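Local coordinates for protein alpha-L-rhamnosidase (Aspergillus terreus, PDB 6GSZ) that probably hydrolyses terminal non-reducing alpha-L-rhamnose residues from alpha-L-rhamnosides, as a calcium-binding, multidomain glycoside hydrolase, at residues P71-R83 and P94-L106. Sequence-based numbering, arbitrary orientation.
Sequences PLQSGEEATVRVR and PWSDAVTVEPGLL
Two antiparallel strands of the N-terminal immunoglobulin-like domain meet here, A78-R83 lying between the 99-103 strand and the strand 38-46, and the pair illustrates how one interface can change its chemistry along its length. In the middle the backbone does the work: A78 with V101 and V80 with V99 are hydrogen-bonded pairs, and T79 faces T100 at the non-hydrogen-bonded position between them. On the buried side, V101 CG1 meets V80 CG2, A78 CB and L72 CD1, a patch continued by F9 from strand 3-9.

Beyond V99 a serine hydroxyl stands in for one backbone carbonyl: S96 OG accepts the hydrogen bond of V82 N at 2.9 Å, nearly straight at 169°, while S96 N donates to V82 O. S96 chi1 of 70° sets OG between its own N and carbonyl carbon, from where it also donates to D97 O at 3.1 Å, approaching from above that carbonyl's plane.

Next to it the W95 indole is sandwiched between two arginines. The R81 guanidinium lies flat over the five-membered ring, planes 19° apart and CZ 4.1 Å from the centroid, a cation-pi stack. On the opposite face R83 lays its extended chain, CG sitting 3.7 Å from the six-membered ring centroid as a CH-pi contact. Salt bridges to E44 and E42, respectively, hold the two cations in place.

The other end is a type II turn, Q73-E76, with G75 at positive phi. G75 N binds P103 O, and the P103 ring packs against L72 CB. E77 and E102 bring like charges together, OE2 to OE1 4.0 Å, probably eased by a bridging water and by R148, which pairs with E102. At the turn's tip, S74 OG donates to G104 O at 2.7 Å.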
loop_
_atom_site.group_PDB
_atom_site.type_symbol
_atom_site.label_atom_id
_atom_site.label_comp_id
_atom_site.label_asym_id
_atom_site.label_seq_id
_atom_site.Cartn_x
_atom_site.Cartn_y
_atom_site.Cartn_z
ATOM N N PRO A 71 13.750 2.941 28.541
ATOM C CA PRO A 71 13.323 3.682 27.337
ATOM C C PRO A 71 14.465 4.423 26.640
ATOM O O PRO A 71 15.364 4.953 27.295
ATOM C CB PRO A 71 12.269 4.660 27.857
ATOM C CG PRO A 71 11.781 4.032 29.154
ATOM C CD PRO A 71 12.993 3.341 29.739
ATOM N N LEU A 72 14.461 4.360 25.320
ATOM C CA LEU A 72 15.411 5.126 24.518
ATOM C C LEU A 72 15.023 6.610 24.516
ATOM O O LEU A 72 13.868 6.971 24.490
ATOM C CB LEU A 72 15.437 4.573 23.091
ATOM C CG LEU A 72 15.921 3.133 22.962
ATOM C CD1 LEU A 72 15.518 2.552 21.627
ATOM C CD2 LEU A 72 17.425 3.056 23.151
ATOM N N GLN A 73 16.044 7.455 24.576
ATOM C CA GLN A 73 15.852 8.917 24.460
ATOM C C GLN A 73 15.837 9.351 22.977
ATOM O O GLN A 73 16.345 8.655 22.083
ATOM C CB GLN A 73 16.971 9.586 25.275
ATOM C CG GLN A 73 16.869 9.277 26.763
ATOM C CD GLN A 73 17.883 10.025 27.590
ATOM O OE1 GLN A 73 18.326 11.099 27.222
ATOM N NE2 GLN A 73 18.254 9.462 28.719
ATOM N N SER A 74 15.399 10.596 22.732
ATOM C CA SER A 74 15.472 11.193 21.403
ATOM C C SER A 74 16.920 11.168 20.914
ATOM O O SER A 74 17.839 11.619 21.648
ATOM C CB SER A 74 14.961 12.622 21.483
ATOM O OG SER A 74 15.184 13.275 20.232
ATOM N N GLY A 75 17.142 10.659 19.696
ATOM C CA GLY A 75 18.476 10.611 19.125
ATOM C C GLY A 75 19.406 9.564 19.717
ATOM O O GLY A 75 20.584 9.506 19.332
ATOM N N GLU A 76 18.904 8.673 20.589
ATOM C CA GLU A 76 19.768 7.689 21.254
ATOM C C GLU A 76 19.717 6.369 20.494
ATOM O O GLU A 76 18.635 5.759 20.362
ATOM C CB GLU A 76 19.314 7.429 22.687
ATOM C CG GLU A 76 20.248 6.475 23.429
ATOM C CD GLU A 76 19.821 6.089 24.834
ATOM O OE1 GLU A 76 18.684 6.430 25.241
ATOM O OE2 GLU A 76 20.679 5.477 25.537
ATOM N N GLU A 77 20.871 5.934 19.993
ATOM C CA GLU A 77 20.968 4.657 19.276
ATOM C C GLU A 77 21.308 3.521 20.245
ATOM O O GLU A 77 22.219 3.644 21.090
ATOM C CB GLU A 77 22.072 4.710 18.221
ATOM C CG GLU A 77 22.179 3.513 17.316
ATOM C CD GLU A 77 23.370 3.565 16.379
ATOM O OE1 GLU A 77 24.508 3.324 16.861
ATOM O OE2 GLU A 77 23.152 3.772 15.172
ATOM N N ALA A 78 20.607 2.404 20.047
ATOM C CA ALA A 78 21.014 1.116 20.637
ATOM C C ALA A 78 21.325 0.122 19.519
ATOM O O ALA A 78 20.685 0.131 18.429
ATOM C CB ALA A 78 19.941 0.582 21.546
ATOM N N THR A 79 22.241 -0.809 19.832
ATOM C CA THR A 79 22.548 -1.905 18.930
ATOM C C THR A 79 22.019 -3.180 19.581
ATOM O O THR A 79 22.276 -3.392 20.737
ATOM C CB THR A 79 24.054 -1.984 18.639
ATOM O OG1 THR A 79 24.425 -0.729 18.068
ATOM C CG2 THR A 79 24.422 -3.097 17.696
ATOM N N VAL A 80 21.291 -3.986 18.798
ATOM C CA VAL A 80 20.523 -5.101 19.342
ATOM C C VAL A 80 20.886 -6.376 18.620
ATOM O O VAL A 80 20.997 -6.393 17.394
ATOM C CB VAL A 80 19.020 -4.802 19.214
ATOM C CG1 VAL A 80 18.208 -6.026 19.614
ATOM C CG2 VAL A 80 18.642 -3.618 20.098
ATOM N N ARG A 81 21.030 -7.470 19.403
ATOM C CA ARG A 81 21.069 -8.814 18.833
ATOM C C ARG A 81 20.103 -9.685 19.641
ATOM O O ARG A 81 19.823 -9.367 20.784
ATOM C CB ARG A 81 22.475 -9.416 18.880
ATOM C CG ARG A 81 23.528 -8.647 18.101
ATOM C CD ARG A 81 24.817 -9.452 17.985
ATOM N NE ARG A 81 25.440 -9.644 19.276
ATOM C CZ ARG A 81 26.378 -10.583 19.520
ATOM N NH1 ARG A 81 26.798 -11.372 18.538
ATOM N NH2 ARG A 81 26.858 -10.744 20.749
ATOM N N VAL A 82 19.613 -10.753 19.005
ATOM C CA VAL A 82 18.719 -11.706 19.631
ATOM C C VAL A 82 19.246 -13.105 19.390
ATOM O O VAL A 82 19.772 -13.406 18.342
ATOM C CB VAL A 82 17.290 -11.556 19.074
ATOM C CG1 VAL A 82 16.324 -12.550 19.713
ATOM C CG2 VAL A 82 16.806 -10.115 19.215
ATOM N N ARG A 83 18.977 -14.001 20.342
ATOM C CA ARG A 83 19.101 -15.439 20.078
ATOM C C ARG A 83 17.943 -16.142 20.773
ATOM O O ARG A 83 17.418 -15.679 21.744
ATOM C CB ARG A 83 20.468 -16.004 20.472
ATOM C CG ARG A 83 20.800 -15.884 21.939
ATOM C CD ARG A 83 22.165 -16.528 22.202
ATOM N NE ARG A 83 22.494 -16.457 23.604
ATOM C CZ ARG A 83 23.527 -17.076 24.160
ATOM N NH1 ARG A 83 24.347 -17.817 23.418
ATOM N NH2 ARG A 83 23.713 -16.950 25.459
ATOM N N PRO A 94 22.261 -19.265 16.714
ATOM C CA PRO A 94 23.318 -18.303 16.984
ATOM C C PRO A 94 22.709 -16.920 17.267
ATOM O O PRO A 94 21.535 -16.660 16.981
ATOM C CB PRO A 94 24.119 -18.253 15.674
ATOM C CG PRO A 94 23.704 -19.474 14.885
ATOM C CD PRO A 94 22.297 -19.783 15.340
ATOM N N TRP A 95 23.527 -16.016 17.793
ATOM C CA TRP A 95 23.133 -14.613 17.837
ATOM C C TRP A 95 22.845 -14.120 16.428
ATOM O O TRP A 95 23.573 -14.443 15.474
ATOM C CB TRP A 95 24.237 -13.751 18.446
ATOM C CG TRP A 95 24.392 -13.875 19.924
ATOM C CD1 TRP A 95 25.425 -14.469 20.589
ATOM C CD2 TRP A 95 23.551 -13.292 20.931
ATOM N NE1 TRP A 95 25.250 -14.332 21.940
ATOM C CE2 TRP A 95 24.112 -13.612 22.180
ATOM C CE3 TRP A 95 22.364 -12.564 20.908
ATOM C CZ2 TRP A 95 23.520 -13.219 23.382
ATOM C CZ3 TRP A 95 21.790 -12.165 22.085
ATOM C CH2 TRP A 95 22.359 -12.482 23.313
ATOM N N SER A 96 21.776 -13.340 16.327
ATOM C CA SER A 96 21.426 -12.663 15.111
ATOM C C SER A 96 22.518 -11.669 14.698
ATOM O O SER A 96 23.333 -11.256 15.500
ATOM C CB SER A 96 20.119 -11.913 15.291
ATOM O OG SER A 96 20.294 -10.816 16.141
ATOM N N ASP A 97 22.474 -11.273 13.428
ATOM C CA ASP A 97 23.210 -10.091 13.008
ATOM C C ASP A 97 22.661 -8.902 13.796
ATOM O O ASP A 97 21.479 -8.860 14.102
ATOM C CB ASP A 97 23.078 -9.845 11.510
ATOM C CG ASP A 97 23.700 -10.921 10.659
ATOM O OD1 ASP A 97 24.603 -11.637 11.170
ATOM O OD2 ASP A 97 23.250 -11.059 9.498
ATOM N N ALA A 98 23.549 -7.970 14.148
ATOM C CA ALA A 98 23.189 -6.804 14.894
ATOM C C ALA A 98 22.373 -5.836 14.019
ATOM O O ALA A 98 22.595 -5.689 12.806
ATOM C CB ALA A 98 24.445 -6.120 15.413
ATOM N N VAL A 99 21.415 -5.182 14.669
ATOM C CA VAL A 99 20.628 -4.115 14.065
ATOM C C VAL A 99 20.610 -2.936 15.040
ATOM O O VAL A 99 20.841 -3.083 16.212
ATOM C CB VAL A 99 19.187 -4.594 13.792
ATOM C CG1 VAL A 99 19.131 -5.678 12.736
ATOM C CG2 VAL A 99 18.471 -5.068 15.048
ATOM N N THR A 100 20.292 -1.750 14.511
ATOM C CA THR A 100 20.223 -0.544 15.327
ATOM C C THR A 100 18.771 -0.042 15.434
ATOM O O THR A 100 17.909 -0.290 14.571
ATOM C CB THR A 100 21.133 0.560 14.760
ATOM O OG1 THR A 100 20.773 0.828 13.404
ATOM C CG2 THR A 100 22.588 0.148 14.834
ATOM N N VAL A 101 18.524 0.682 16.513
ATOM C CA VAL A 101 17.240 1.322 16.762
ATOM C C VAL A 101 17.483 2.676 17.436
ATOM O O VAL A 101 18.321 2.784 18.302
ATOM C CB VAL A 101 16.326 0.397 17.585
ATOM C CG1 VAL A 101 16.959 -0.022 18.902
ATOM C CG2 VAL A 101 14.967 1.029 17.824
ATOM N N GLU A 102 16.788 3.717 16.960
ATOM C CA GLU A 102 17.068 5.083 17.428
ATOM C C GLU A 102 15.813 5.925 17.269
ATOM O O GLU A 102 15.317 6.080 16.145
ATOM C CB GLU A 102 18.167 5.653 16.534
ATOM C CG GLU A 102 18.557 7.062 16.886
ATOM C CD GLU A 102 19.693 7.589 16.017
ATOM O OE1 GLU A 102 20.601 6.802 15.659
ATOM O OE2 GLU A 102 19.660 8.813 15.668
ATOM N N PRO A 103 15.248 6.477 18.345
ATOM C CA PRO A 103 14.122 7.385 18.196
ATOM C C PRO A 103 14.531 8.704 17.535
ATOM O O PRO A 103 15.683 9.149 17.645
ATOM C CB PRO A 103 13.655 7.638 19.626
ATOM C CG PRO A 103 14.195 6.452 20.399
ATOM C CD PRO A 103 15.553 6.212 19.772
ATOM N N GLY A 104 13.522 9.340 16.935
ATOM C CA GLY A 104 13.655 10.663 16.329
ATOM C C GLY A 104 13.468 11.782 17.343
ATOM O O GLY A 104 13.908 11.709 18.480
ATOM N N LEU A 105 12.898 12.878 16.852
ATOM C CA LEU A 105 12.626 14.069 17.639
ATOM C C LEU A 105 11.211 13.961 18.211
ATOM O O LEU A 105 10.225 14.003 17.463
ATOM C CB LEU A 105 12.785 15.308 16.738
ATOM C CG LEU A 105 14.130 15.467 16.058
ATOM C CD1 LEU A 105 14.191 16.788 15.316
ATOM C CD2 LEU A 105 15.278 15.419 17.052
ATOM N N LEU A 106 11.132 13.698 19.518
ATOM C CA LEU A 106 9.882 13.200 20.085
ATOM C C LEU A 106 8.938 14.290 20.605
ATOM O O LEU A 106 7.754 14.049 20.753
ATOM C CB LEU A 106 10.199 12.231 21.221
ATOM C CG LEU A 106 11.100 11.057 20.873
ATOM C CD1 LEU A 106 11.519 10.305 22.127
ATOM C CD2 LEU A 106 10.368 10.142 19.925
HETATM O O HOH W 1 21.701 10.262 16.884
HETATM O O HOH W 2 20.797 4.528 14.245
HETATM O O HOH W 3 26.139 -11.374 15.559
#